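Local atomic coordinates of ATP-dependent protease subunit HslV (Trypanosoma brucei brucei, PDB entry 4HNZ), a protein that degrades proteins unfolded and delivered by the HslU ATPase, acting as the protease subunit of a mitochondrial, proteasome-like threonine peptidase complex. Residues S5-G9 against A134-V140; D52-L56 against L88-A93; R150-R154 against H166-E170. All coordinates share one frame. Numbering follows the deposited sequence.

Interaction 1: S5-G9 against A134-V140; sequences SVRKG and ARALIDV
In the four-layer alpha-beta-beta-alpha sandwich of proteasome-type Ntn hydrolases, this contact lays the C-terminal part of helix 127-137 and the type I turn from Leu-137 to Val-140 on the N-terminal strand 3-8. The strand is extended from Ser-5 (phi -123°, psi 133°) to Lys-8 (phi -144°, psi 128°), and Gly-9 leaves it with a positive phi of 62°. Across the gap, Ala-134 is helical, and the turn is closed by Val-140 N to Leu-137 O at 3.0 Å. The CA register pairs Val-6 with Ala-134 at 7.7 Å and Lys-8 with Ile-138 at 7.6 Å.

Ile-138, Lys-8 and Val-6 bury the most surface. The CA-to-CB bond of Ile-138 points sideways, but chi1 t and chi2 p bring CD1 to the strand, 3.9 Å from Val-6 CG1, 4.1 Å from Arg-7 O and 4.3 Å from Lys-8 CB. Val-6, with chi1 t, points toward the helix; its CG2 lies 4.3 Å from Ala-134 CB. Arg-7 points away and hydrogen-bonds to Thr-103. Strand 120-123 and helix 145-159 also bound this apolar patch, through Ile-120 and Ala-149. Val-140 packs on Tyr-143 of a neighbouring subunit, so the turn lies close to a subunit interface.

Lys-8 adds the polar component. Its all-t chain runs past Ile-138 CD1 to the turn, and NZ hydrogen-bonds to Tyr-143 O of its own chain; Val-140 O, 3.5 Å from Lys-8 NZ, is merely near. The one hydrogen bond between the two segments runs from Lys-8 NZ to Ile-138 O, at 2.7 Å.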
ATOM      1  N   SER A   5     -37.220   2.608  -8.644  1.00 14.67           N
ATOM      2  CA  SER A   5     -38.326   2.694  -9.606  1.00 15.53           C
ATOM      3  C   SER A   5     -39.072   1.366  -9.616  1.00 16.19           C
ATOM      4  O   SER A   5     -38.465   0.312  -9.709  1.00 15.94           O
ATOM      5  CB  SER A   5     -37.782   2.966 -11.012  1.00 15.60           C
ATOM      6  OG  SER A   5     -38.833   2.984 -11.974  1.00 17.98           O
ATOM      7  N   VAL A   6     -40.398   1.420  -9.555  1.00 17.32           N
ATOM      8  CA  VAL A   6     -41.243   0.250  -9.683  1.00 18.27           C
ATOM      9  C   VAL A   6     -42.344   0.484 -10.732  1.00 19.66           C
ATOM     10  O   VAL A   6     -43.045   1.479 -10.666  1.00 19.41           O
ATOM     11  CB  VAL A   6     -41.972  -0.025  -8.360  1.00 18.90           C
ATOM     12  CG1 VAL A   6     -42.817  -1.261  -8.463  1.00 19.56           C
ATOM     13  CG2 VAL A   6     -40.961  -0.145  -7.215  1.00 18.79           C
ATOM     14  N   ARG A   7     -42.436  -0.409 -11.697  1.00 20.90           N
ATOM     15  CA  ARG A   7     -43.469  -0.390 -12.677  1.00 23.63           C
ATOM     16  C   ARG A   7     -44.371  -1.574 -12.364  1.00 24.23           C
ATOM     17  O   ARG A   7     -43.915  -2.705 -12.346  1.00 24.10           O
ATOM     18  CB  ARG A   7     -42.872  -0.524 -14.099  1.00 25.01           C
ATOM     19  CG  ARG A   7     -43.901  -0.606 -15.220  1.00 26.72           C
ATOM     20  CD  ARG A   7     -43.260  -0.626 -16.630  1.00 28.28           C
ATOM     21  NE  ARG A   7     -42.782   0.705 -17.012  1.00 30.23           N
ATOM     22  CZ  ARG A   7     -41.520   1.133 -16.912  1.00 32.54           C
ATOM     23  NH1 ARG A   7     -40.557   0.320 -16.475  1.00 34.07           N
ATOM     24  NH2 ARG A   7     -41.199   2.402 -17.237  1.00 32.76           N
ATOM     25  N   LYS A   8     -45.643  -1.304 -12.155  1.00 24.80           N
ATOM     26  CA  LYS A   8     -46.640  -2.353 -12.059  1.00 26.00           C
ATOM     27  C   LYS A   8     -47.966  -1.897 -12.696  1.00 27.43           C
ATOM     28  O   LYS A   8     -48.509  -0.851 -12.336  1.00 26.23           O
ATOM     29  CB  LYS A   8     -46.893  -2.764 -10.606  1.00 25.73           C
ATOM     30  CG  LYS A   8     -47.911  -3.898 -10.442  1.00 26.42           C
ATOM     31  CD  LYS A   8     -48.110  -4.233  -8.976  1.00 27.19           C
ATOM     32  CE  LYS A   8     -48.937  -5.486  -8.734  1.00 28.11           C
ATOM     33  NZ  LYS A   8     -48.733  -6.021  -7.331  1.00 28.52           N
ATOM     34  N   GLY A   9     -48.495  -2.728 -13.612  1.00 29.70           N
ATOM     35  CA  GLY A   9     -49.651  -2.354 -14.414  1.00 31.07           C
ATOM     36  C   GLY A   9     -49.271  -1.148 -15.253  1.00 32.07           C
ATOM     37  O   GLY A   9     -48.174  -1.077 -15.836  1.00 30.44           O
ATOM     38  N   ALA A 134     -38.766  -4.571  -2.741  1.00 13.93           N
ATOM     39  CA  ALA A 134     -39.792  -4.401  -3.751  1.00 14.20           C
ATOM     40  C   ALA A 134     -40.093  -5.703  -4.453  1.00 14.88           C
ATOM     41  O   ALA A 134     -41.238  -5.992  -4.793  1.00 15.45           O
ATOM     42  CB  ALA A 134     -39.375  -3.377  -4.791  1.00 14.12           C
ATOM     43  N   ARG A 135     -39.068  -6.507  -4.718  1.00 14.85           N
ATOM     44  CA  ARG A 135     -39.323  -7.811  -5.330  1.00 15.47           C
ATOM     45  C   ARG A 135     -40.191  -8.712  -4.513  1.00 15.62           C
ATOM     46  O   ARG A 135     -40.833  -9.589  -5.033  1.00 16.21           O
ATOM     47  CB  ARG A 135     -38.001  -8.514  -5.668  1.00 15.71           C
ATOM     48  CG  ARG A 135     -37.397  -7.948  -6.938  1.00 15.78           C
ATOM     49  CD  ARG A 135     -36.163  -8.704  -7.379  1.00 16.19           C
ATOM     50  NE  ARG A 135     -35.717  -8.204  -8.659  1.00 16.28           N
ATOM     51  CZ  ARG A 135     -34.504  -8.414  -9.171  1.00 16.92           C
ATOM     52  NH1 ARG A 135     -33.579  -9.085  -8.497  1.00 17.19           N
ATOM     53  NH2 ARG A 135     -34.198  -7.901 -10.370  1.00 17.45           N
ATOM     54  N   ALA A 136     -40.141  -8.548  -3.196  1.00 15.60           N
ATOM     55  CA  ALA A 136     -40.911  -9.408  -2.308  1.00 16.10           C
ATOM     56  C   ALA A 136     -42.372  -9.082  -2.424  1.00 16.98           C
ATOM     57  O   ALA A 136     -43.210  -9.941  -2.206  1.00 17.32           O
ATOM     58  CB  ALA A 136     -40.457  -9.244  -0.860  1.00 15.65           C
ATOM     59  N   LEU A 137     -42.652  -7.831  -2.768  1.00 17.32           N
ATOM     60  CA  LEU A 137     -44.019  -7.358  -2.837  1.00 18.85           C
ATOM     61  C   LEU A 137     -44.609  -7.266  -4.255  1.00 19.87           C
ATOM     62  O   LEU A 137     -45.794  -7.066  -4.384  1.00 19.60           O
ATOM     63  CB  LEU A 137     -44.114  -5.973  -2.214  1.00 18.82           C
ATOM     64  CG  LEU A 137     -43.786  -5.891  -0.726  1.00 18.82           C
ATOM     65  CD1 LEU A 137     -43.604  -4.448  -0.337  1.00 18.97           C
ATOM     66  CD2 LEU A 137     -44.840  -6.530   0.123  1.00 19.38           C
ATOM     67  N   ILE A 138     -43.774  -7.398  -5.295  1.00 20.33           N
ATOM     68  CA  ILE A 138     -44.202  -7.016  -6.627  1.00 21.42           C
ATOM     69  C   ILE A 138     -45.452  -7.777  -7.070  1.00 24.91           C
ATOM     70  O   ILE A 138     -46.336  -7.233  -7.742  1.00 26.20           O
ATOM     71  CB  ILE A 138     -43.047  -7.180  -7.661  1.00 20.82           C
ATOM     72  CG1 ILE A 138     -43.409  -6.527  -9.026  1.00 20.39           C
ATOM     73  CG2 ILE A 138     -42.620  -8.659  -7.839  1.00 20.05           C
ATOM     74  CD1 ILE A 138     -43.642  -5.031  -8.972  1.00 20.00           C
ATOM     75  N   ASP A 139     -45.507  -9.056  -6.707  1.00 27.25           N
ATOM     76  CA  ASP A 139     -46.548  -9.966  -7.163  1.00 29.64           C
ATOM     77  C   ASP A 139     -47.614 -10.150  -6.068  1.00 28.57           C
ATOM     78  O   ASP A 139     -48.451 -10.992  -6.216  1.00 28.76           O
ATOM     79  CB  ASP A 139     -45.931 -11.337  -7.553  1.00 33.82           C
ATOM     80  CG  ASP A 139     -45.096 -12.001  -6.378  1.00 39.73           C
ATOM     81  OD1 ASP A 139     -44.362 -11.285  -5.568  1.00 42.40           O
ATOM     82  OD2 ASP A 139     -45.171 -13.276  -6.276  1.00 47.66           O
ATOM     83  N   VAL A 140     -47.609  -9.375  -4.986  1.00 25.85           N
ATOM     84  CA  VAL A 140     -48.633  -9.565  -4.001  1.00 25.67           C
ATOM     85  C   VAL A 140     -49.839  -8.629  -4.058  1.00 25.95           C
ATOM     86  O   VAL A 140     -49.747  -7.408  -4.242  1.00 25.56           O
ATOM     87  CB  VAL A 140     -48.140  -9.696  -2.501  1.00 25.02           C
ATOM     88  CG1 VAL A 140     -46.655  -9.677  -2.354  1.00 23.68           C
ATOM     89  CG2 VAL A 140     -48.778  -8.694  -1.574  1.00 25.34           C
TER

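Interaction 2: D52-L56 against L88-A93; sequences DAISL and LRRLEA
Residues 52-56 form regular helix (phi -60° to -74°, psi -34° to -47°), with Leu-56 N bonded to Asp-52 O at 3.2 Å. Opposite, a weakly bonded helical turn at Leu-88 gives way to extended backbone from Leu-91 (phi -91°, psi 149°) to Ala-93. The CA register sets Asp-52 against Leu-91 at 5.5 Å and Leu-56 against Leu-88 at 7.8 Å.

The two surfaces interlock through leucines. Leu-91 (m, t) points toward the helix as a bump whose CD1 fits between Ser-55 CB at 4.0 Å and Leu-56 CG at 4.1 Å. Leu-56 (m, t) starts sideways, yet its tip fills the hollow lined by Leu-88, Leu-91 and Ala-93: CD1 is 3.6 Å from Ala-93 CB, and CD2 is 4.4 Å from Leu-88 CD2. One helical turn earlier, Asp-52 (chi1 m) closes the seam: its OD2 accepts a nearly straight hydrogen bond (169°) from Glu-92 N at 2.8 Å, while OD1 forms a salt bridge with Arg-83 of a neighbouring subunit.

The contact packs one helical layer of the proteasome-type Ntn fold against the lead-in to a sheet strand; the Ala-93 side chain lies about 10 Å from that of Thr-1, catalytic by similarity. It joins helix 50-66 to the end of helix 86-89 and the link into strand 93-98, with Trp-82 of helix 71-84 packed on both Leu-56 and Leu-88.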
ATOM      1  N   ASP A  52     -22.133  16.663 -10.639  1.00 22.04           N
ATOM      2  CA  ASP A  52     -21.811  15.484 -11.455  1.00 21.84           C
ATOM      3  C   ASP A  52     -23.061  15.028 -12.141  1.00 20.83           C
ATOM      4  O   ASP A  52     -23.068  14.808 -13.329  1.00 20.30           O
ATOM      5  CB  ASP A  52     -21.222  14.346 -10.627  1.00 22.05           C
ATOM      6  CG  ASP A  52     -19.796  14.603 -10.231  1.00 23.60           C
ATOM      7  OD1 ASP A  52     -19.386  15.794 -10.063  1.00 23.28           O
ATOM      8  OD2 ASP A  52     -19.067  13.613 -10.039  1.00 25.77           O
ATOM      9  N   ALA A  53     -24.140  14.945 -11.385  1.00 20.55           N
ATOM     10  CA  ALA A  53     -25.375  14.406 -11.907  1.00 20.72           C
ATOM     11  C   ALA A  53     -26.000  15.298 -12.923  1.00 21.17           C
ATOM     12  O   ALA A  53     -26.506  14.838 -13.935  1.00 22.03           O
ATOM     13  CB  ALA A  53     -26.358  14.123 -10.764  1.00 20.56           C
ATOM     14  N   ILE A  54     -25.977  16.582 -12.660  1.00 23.31           N
ATOM     15  CA  ILE A  54     -26.542  17.551 -13.578  1.00 25.57           C
ATOM     16  C   ILE A  54     -25.780  17.612 -14.882  1.00 25.93           C
ATOM     17  O   ILE A  54     -26.382  17.754 -15.954  1.00 28.45           O
ATOM     18  CB  ILE A  54     -26.671  18.938 -12.908  1.00 28.16           C
ATOM     19  CG1 ILE A  54     -27.833  18.874 -11.895  1.00 29.33           C
ATOM     20  CG2 ILE A  54     -26.932  20.040 -13.924  1.00 28.74           C
ATOM     21  CD1 ILE A  54     -28.073  20.168 -11.128  1.00 32.24           C
ATOM     22  N   SER A  55     -24.470  17.518 -14.813  1.00 24.76           N
ATOM     23  CA  SER A  55     -23.700  17.512 -16.022  1.00 24.43           C
ATOM     24  C   SER A  55     -24.130  16.317 -16.868  1.00 24.35           C
ATOM     25  O   SER A  55     -24.211  16.439 -18.100  1.00 23.66           O
ATOM     26  CB  SER A  55     -22.203  17.461 -15.709  1.00 24.87           C
ATOM     27  OG  SER A  55     -21.759  18.608 -15.010  1.00 24.40           O
ATOM     28  N   LEU A  56     -24.339  15.151 -16.235  1.00 23.46           N
ATOM     29  CA  LEU A  56     -24.703  13.966 -17.006  1.00 23.50           C
ATOM     30  C   LEU A  56     -26.134  14.021 -17.485  1.00 25.23           C
ATOM     31  O   LEU A  56     -26.430  13.587 -18.599  1.00 24.97           O
ATOM     32  CB  LEU A  56     -24.483  12.701 -16.219  1.00 23.17           C
ATOM     33  CG  LEU A  56     -23.005  12.427 -16.004  1.00 23.06           C
ATOM     34  CD1 LEU A  56     -22.853  11.516 -14.800  1.00 22.81           C
ATOM     35  CD2 LEU A  56     -22.353  11.809 -17.221  1.00 22.98           C
ATOM     36  N   LEU A  88     -15.926  13.620 -18.569  1.00 32.35           N
ATOM     37  CA  LEU A  88     -17.071  12.902 -18.028  1.00 32.34           C
ATOM     38  C   LEU A  88     -16.634  11.725 -17.183  1.00 30.95           C
ATOM     39  O   LEU A  88     -17.315  11.391 -16.222  1.00 30.67           O
ATOM     40  CB  LEU A  88     -18.029  12.412 -19.116  1.00 30.82           C
ATOM     41  CG  LEU A  88     -18.677  13.524 -19.915  1.00 32.20           C
ATOM     42  CD1 LEU A  88     -19.670  12.936 -20.893  1.00 31.04           C
ATOM     43  CD2 LEU A  88     -19.364  14.566 -19.023  1.00 32.05           C
ATOM     44  N   ARG A  89     -15.522  11.109 -17.529  1.00 30.01           N
ATOM     45  CA  ARG A  89     -15.050  10.002 -16.733  1.00 32.93           C
ATOM     46  C   ARG A  89     -14.500  10.392 -15.391  1.00 30.80           C
ATOM     47  O   ARG A  89     -14.347   9.544 -14.559  1.00 30.38           O
ATOM     48  CB  ARG A  89     -13.973   9.237 -17.458  1.00 36.50           C
ATOM     49  CG  ARG A  89     -14.570   8.099 -18.214  1.00 41.93           C
ATOM     50  CD  ARG A  89     -13.454   7.213 -18.670  1.00 45.88           C
ATOM     51  NE  ARG A  89     -13.048   6.288 -17.624  1.00 46.09           N
ATOM     52  CZ  ARG A  89     -13.039   4.971 -17.759  1.00 46.21           C
ATOM     53  NH1 ARG A  89     -13.403   4.400 -18.912  1.00 45.38           N
ATOM     54  NH2 ARG A  89     -12.649   4.226 -16.738  1.00 44.65           N
ATOM     55  N   ARG A  90     -14.207  11.649 -15.181  1.00 32.14           N
ATOM     56  CA  ARG A  90     -13.820  12.074 -13.864  1.00 36.77           C
ATOM     57  C   ARG A  90     -15.100  12.286 -12.982  1.00 34.42           C
ATOM     58  O   ARG A  90     -14.980  12.605 -11.820  1.00 33.57           O
ATOM     59  CB  ARG A  90     -12.935  13.334 -13.965  1.00 43.94           C
ATOM     60  CG  ARG A  90     -11.707  13.242 -14.905  1.00 50.72           C
ATOM     61  CD  ARG A  90     -10.371  12.836 -14.237  1.00 57.61           C
ATOM     62  NE  ARG A  90      -9.274  12.561 -15.220  1.00 60.84           N
ATOM     63  CZ  ARG A  90      -8.456  13.461 -15.780  1.00 62.78           C
ATOM     64  NH1 ARG A  90      -8.566  14.751 -15.495  1.00 69.78           N
ATOM     65  NH2 ARG A  90      -7.523  13.079 -16.651  1.00 61.46           N
ATOM     66  N   LEU A  91     -16.316  12.104 -13.525  1.00 30.88           N
ATOM     67  CA  LEU A  91     -17.549  12.255 -12.746  1.00 29.82           C
ATOM     68  C   LEU A  91     -17.983  10.932 -12.112  1.00 31.09           C
ATOM     69  O   LEU A  91     -17.748   9.871 -12.647  1.00 36.19           O
ATOM     70  CB  LEU A  91     -18.676  12.792 -13.616  1.00 28.40           C
ATOM     71  CG  LEU A  91     -18.369  14.056 -14.435  1.00 28.10           C
ATOM     72  CD1 LEU A  91     -19.596  14.471 -15.204  1.00 28.35           C
ATOM     73  CD2 LEU A  91     -17.927  15.226 -13.562  1.00 27.78           C
ATOM     74  N   GLU A  92     -18.628  11.002 -10.967  1.00 29.29           N
ATOM     75  CA  GLU A  92     -19.167   9.856 -10.336  1.00 27.09           C
ATOM     76  C   GLU A  92     -20.656  10.045 -10.131  1.00 21.96           C
ATOM     77  O   GLU A  92     -21.079  10.896  -9.363  1.00 20.23           O
ATOM     78  CB  GLU A  92     -18.487   9.643  -9.000  1.00 32.17           C
ATOM     79  CG  GLU A  92     -17.068   9.139  -9.135  1.00 36.93           C
ATOM     80  CD  GLU A  92     -16.441   8.941  -7.788  1.00 45.21           C
ATOM     81  OE1 GLU A  92     -15.499   9.702  -7.449  1.00 55.84           O
ATOM     82  OE2 GLU A  92     -16.930   8.065  -7.025  1.00 51.78           O
ATOM     83  N   ALA A  93     -21.438   9.149 -10.733  1.00 19.02           N
ATOM     84  CA  ALA A  93     -22.855   9.203 -10.605  1.00 17.83           C
ATOM     85  C   ALA A  93     -23.491   7.958 -11.146  1.00 17.61           C
ATOM     86  O   ALA A  93     -22.892   7.240 -11.887  1.00 18.48           O
ATOM     87  CB  ALA A  93     -23.371  10.399 -11.364  1.00 17.82           C
TER

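Interaction 3: R150-R154 against H166-E170; sequences RKAMR and HWDVE
Helix 150-154 runs nearly antiparallel to strand 167-170, at 155° between N-to-C directions and 10.9 Å between axes; the nearest CA pair is Met-153 and Trp-167, at 8.1 Å. The large Trp-167 side chain (chi1 -46°, chi2 -46°) spans this gap. Arg-150 (m, t, t) extends across toward the strand, its NH1 3.5 Å from Val-169 CG2; Glu-146 supplies its salt bridge. Met-153 (m, m, m) covers one indole face: CB stands 3.9 Å from the six-membered-ring centroid, 17° off the normal, a CH-pi contact. Its SD, 5.2 Å from the five-membered-ring centroid, makes an oblique Met-aromatic contact, and CE reaches Trp-167 CD1 at 3.6 Å. Arg-154 (t, p, p) borders the ring with NE 3.5 Å from Trp-167 CH2. No hydrogen bond joins the segments. The Met-153 side chain lies about 8 Å from that of Thr-1, catalytic by similarity, and Trp-167's about 8 Å from bound magnesium, in helix-on-sheet packing of the layered Ntn-hydrolase fold.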
ATOM      1  N   ARG A 150     -43.025   2.717  -1.587  1.00 20.52           N
ATOM      2  CA  ARG A 150     -42.933   3.365  -0.260  1.00 22.58           C
ATOM      3  C   ARG A 150     -42.478   2.427   0.806  1.00 22.09           C
ATOM      4  O   ARG A 150     -41.669   2.760   1.643  1.00 21.00           O
ATOM      5  CB  ARG A 150     -44.277   3.947   0.167  1.00 25.64           C
ATOM      6  CG  ARG A 150     -44.608   5.230  -0.578  1.00 29.09           C
ATOM      7  CD  ARG A 150     -45.957   5.848  -0.164  1.00 32.22           C
ATOM      8  NE  ARG A 150     -46.193   7.088  -0.908  1.00 36.98           N
ATOM      9  CZ  ARG A 150     -45.508   8.234  -0.741  1.00 39.36           C
ATOM     10  NH1 ARG A 150     -45.807   9.292  -1.473  1.00 40.32           N
ATOM     11  NH2 ARG A 150     -44.549   8.344   0.173  1.00 39.48           N
ATOM     12  N   LYS A 151     -43.011   1.225   0.771  1.00 22.86           N
ATOM     13  CA  LYS A 151     -42.635   0.222   1.731  1.00 23.47           C
ATOM     14  C   LYS A 151     -41.146  -0.146   1.540  1.00 21.30           C
ATOM     15  O   LYS A 151     -40.411  -0.318   2.504  1.00 19.66           O
ATOM     16  CB  LYS A 151     -43.540  -0.992   1.526  1.00 26.79           C
ATOM     17  CG  LYS A 151     -44.326  -1.448   2.741  1.00 30.98           C
ATOM     18  CD  LYS A 151     -43.546  -2.491   3.525  1.00 32.30           C
ATOM     19  CE  LYS A 151     -44.411  -3.180   4.577  1.00 34.32           C
ATOM     20  NZ  LYS A 151     -45.219  -4.306   3.966  1.00 36.78           N
ATOM     21  N   ALA A 152     -40.742  -0.329   0.284  1.00 20.06           N
ATOM     22  CA  ALA A 152     -39.403  -0.725  -0.019  1.00 18.87           C
ATOM     23  C   ALA A 152     -38.413   0.356   0.374  1.00 17.60           C
ATOM     24  O   ALA A 152     -37.374   0.051   0.920  1.00 16.58           O
ATOM     25  CB  ALA A 152     -39.271  -1.084  -1.460  1.00 19.10           C
ATOM     26  N   MET A 153     -38.780   1.608   0.192  1.00 18.22           N
ATOM     27  CA  MET A 153     -37.940   2.705   0.652  1.00 18.41           C
ATOM     28  C   MET A 153     -37.827   2.803   2.145  1.00 18.03           C
ATOM     29  O   MET A 153     -36.748   3.166   2.650  1.00 18.24           O
ATOM     30  CB  MET A 153     -38.441   4.054   0.142  1.00 19.31           C
ATOM     31  CG  MET A 153     -38.349   4.259  -1.339  1.00 20.39           C
ATOM     32  SD  MET A 153     -36.664   4.411  -1.978  1.00 23.14           S
ATOM     33  CE  MET A 153     -36.244   6.075  -1.455  1.00 22.26           C
ATOM     34  N   ARG A 154     -38.902   2.591   2.869  1.00 17.90           N
ATOM     35  CA  ARG A 154     -38.819   2.633   4.339  1.00 18.98           C
ATOM     36  C   ARG A 154     -37.838   1.577   4.799  1.00 16.79           C
ATOM     37  O   ARG A 154     -36.983   1.839   5.633  1.00 16.75           O
ATOM     38  CB  ARG A 154     -40.176   2.417   5.031  1.00 21.53           C
ATOM     39  CG  ARG A 154     -40.127   2.329   6.586  1.00 24.96           C
ATOM     40  CD  ARG A 154     -40.054   3.696   7.321  1.00 29.68           C
ATOM     41  NE  ARG A 154     -40.942   4.809   6.818  1.00 37.57           N
ATOM     42  CZ  ARG A 154     -42.316   4.785   6.692  1.00 43.17           C
ATOM     43  NH1 ARG A 154     -43.012   3.677   6.984  1.00 44.26           N
ATOM     44  NH2 ARG A 154     -43.027   5.867   6.252  1.00 40.55           N
ATOM     45  N   HIS A 166     -36.901  10.684   4.186  1.00 22.45           N
ATOM     46  CA  HIS A 166     -37.709  11.671   3.498  1.00 22.68           C
ATOM     47  C   HIS A 166     -37.550  11.397   1.997  1.00 22.16           C
ATOM     48  O   HIS A 166     -36.443  11.240   1.502  1.00 22.80           O
ATOM     49  CB  HIS A 166     -37.259  13.096   3.870  1.00 23.30           C
ATOM     50  CG  HIS A 166     -37.326  13.407   5.340  1.00 24.57           C
ATOM     51  ND1 HIS A 166     -38.516  13.462   6.034  1.00 25.52           N
ATOM     52  CD2 HIS A 166     -36.356  13.730   6.237  1.00 24.87           C
ATOM     53  CE1 HIS A 166     -38.281  13.763   7.296  1.00 26.49           C
ATOM     54  NE2 HIS A 166     -36.974  13.925   7.447  1.00 27.27           N
ATOM     55  N   TRP A 167     -38.656  11.237   1.279  1.00 22.45           N
ATOM     56  CA  TRP A 167     -38.605  10.762  -0.122  1.00 21.64           C
ATOM     57  C   TRP A 167     -39.336  11.702  -1.054  1.00 23.29           C
ATOM     58  O   TRP A 167     -40.363  12.235  -0.714  1.00 25.24           O
ATOM     59  CB  TRP A 167     -39.195   9.359  -0.258  1.00 20.54           C
ATOM     60  CG  TRP A 167     -38.713   8.434   0.762  1.00 20.54           C
ATOM     61  CD1 TRP A 167     -37.417   8.262   1.168  1.00 20.36           C
ATOM     62  CD2 TRP A 167     -39.499   7.584   1.580  1.00 20.23           C
ATOM     63  NE1 TRP A 167     -37.368   7.398   2.238  1.00 20.65           N
ATOM     64  CE2 TRP A 167     -38.638   6.959   2.496  1.00 20.38           C
ATOM     65  CE3 TRP A 167     -40.843   7.308   1.646  1.00 21.07           C
ATOM     66  CZ2 TRP A 167     -39.084   6.037   3.440  1.00 19.99           C
ATOM     67  CZ3 TRP A 167     -41.292   6.420   2.629  1.00 21.04           C
ATOM     68  CH2 TRP A 167     -40.417   5.817   3.514  1.00 20.39           C
ATOM     69  N   ASP A 168     -38.821  11.883  -2.239  1.00 23.93           N
ATOM     70  CA  ASP A 168     -39.564  12.503  -3.320  1.00 25.18           C
ATOM     71  C   ASP A 168     -40.121  11.402  -4.213  1.00 24.92           C
ATOM     72  O   ASP A 168     -39.504  10.343  -4.377  1.00 22.18           O
ATOM     73  CB  ASP A 168     -38.637  13.416  -4.103  1.00 26.31           C
ATOM     74  CG  ASP A 168     -38.276  14.669  -3.315  1.00 28.49           C
ATOM     75  OD1 ASP A 168     -39.211  15.437  -3.032  1.00 31.79           O
ATOM     76  OD2 ASP A 168     -37.079  14.893  -2.987  1.00 29.21           O
ATOM     77  N   VAL A 169     -41.283  11.670  -4.785  1.00 26.97           N
ATOM     78  CA  VAL A 169     -41.986  10.720  -5.610  1.00 28.17           C
ATOM     79  C   VAL A 169     -42.345  11.354  -6.956  1.00 30.35           C
ATOM     80  O   VAL A 169     -42.870  12.461  -7.015  1.00 31.92           O
ATOM     81  CB  VAL A 169     -43.284  10.294  -4.944  1.00 30.24           C
ATOM     82  CG1 VAL A 169     -43.957   9.229  -5.772  1.00 31.19           C
ATOM     83  CG2 VAL A 169     -43.017   9.760  -3.538  1.00 31.40           C
ATOM     84  N   GLU A 170     -42.072  10.646  -8.039  1.00 29.79           N
ATOM     85  CA  GLU A 170     -42.660  10.953  -9.316  1.00 29.96           C
ATOM     86  C   GLU A 170     -43.471   9.751  -9.789  1.00 30.45           C
ATOM     87  O   GLU A 170     -43.055   8.600  -9.633  1.00 28.50           O
ATOM     88  CB  GLU A 170     -41.570  11.285 -10.338  1.00 30.10           C
ATOM     89  CG  GLU A 170     -40.898  12.630 -10.120  1.00 32.57           C
ATOM     90  CD  GLU A 170     -41.784  13.835 -10.445  1.00 33.83           C
ATOM     91  OE1 GLU A 170     -41.342  14.962 -10.130  1.00 38.98           O
ATOM     92  OE2 GLU A 170     -42.887  13.696 -11.019  1.00 34.19           O
TER

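Interactions 1 and 3 belong to the same layer: helices 127-137 and 145-159 pack on one sheet, and the contacts touch through Ala-134 N and Ala-152 CB, 3.7 Å apart. Interaction 2 lies on the opposite side of the chain's centre, its centre about 30 Å from that of interaction 1 and about 24 Å from that of interaction 3, and it is the buried contact of the set. Interaction 1 is partly buried and interaction 3 lies at the surface. Their chemistry differs accordingly: interlocked leucines and a carboxylate-amide bond in interaction 2, an aliphatic patch edged by a lysine in interaction 1, and an indole covered by a methionine and flanked by two arginines in interaction 3.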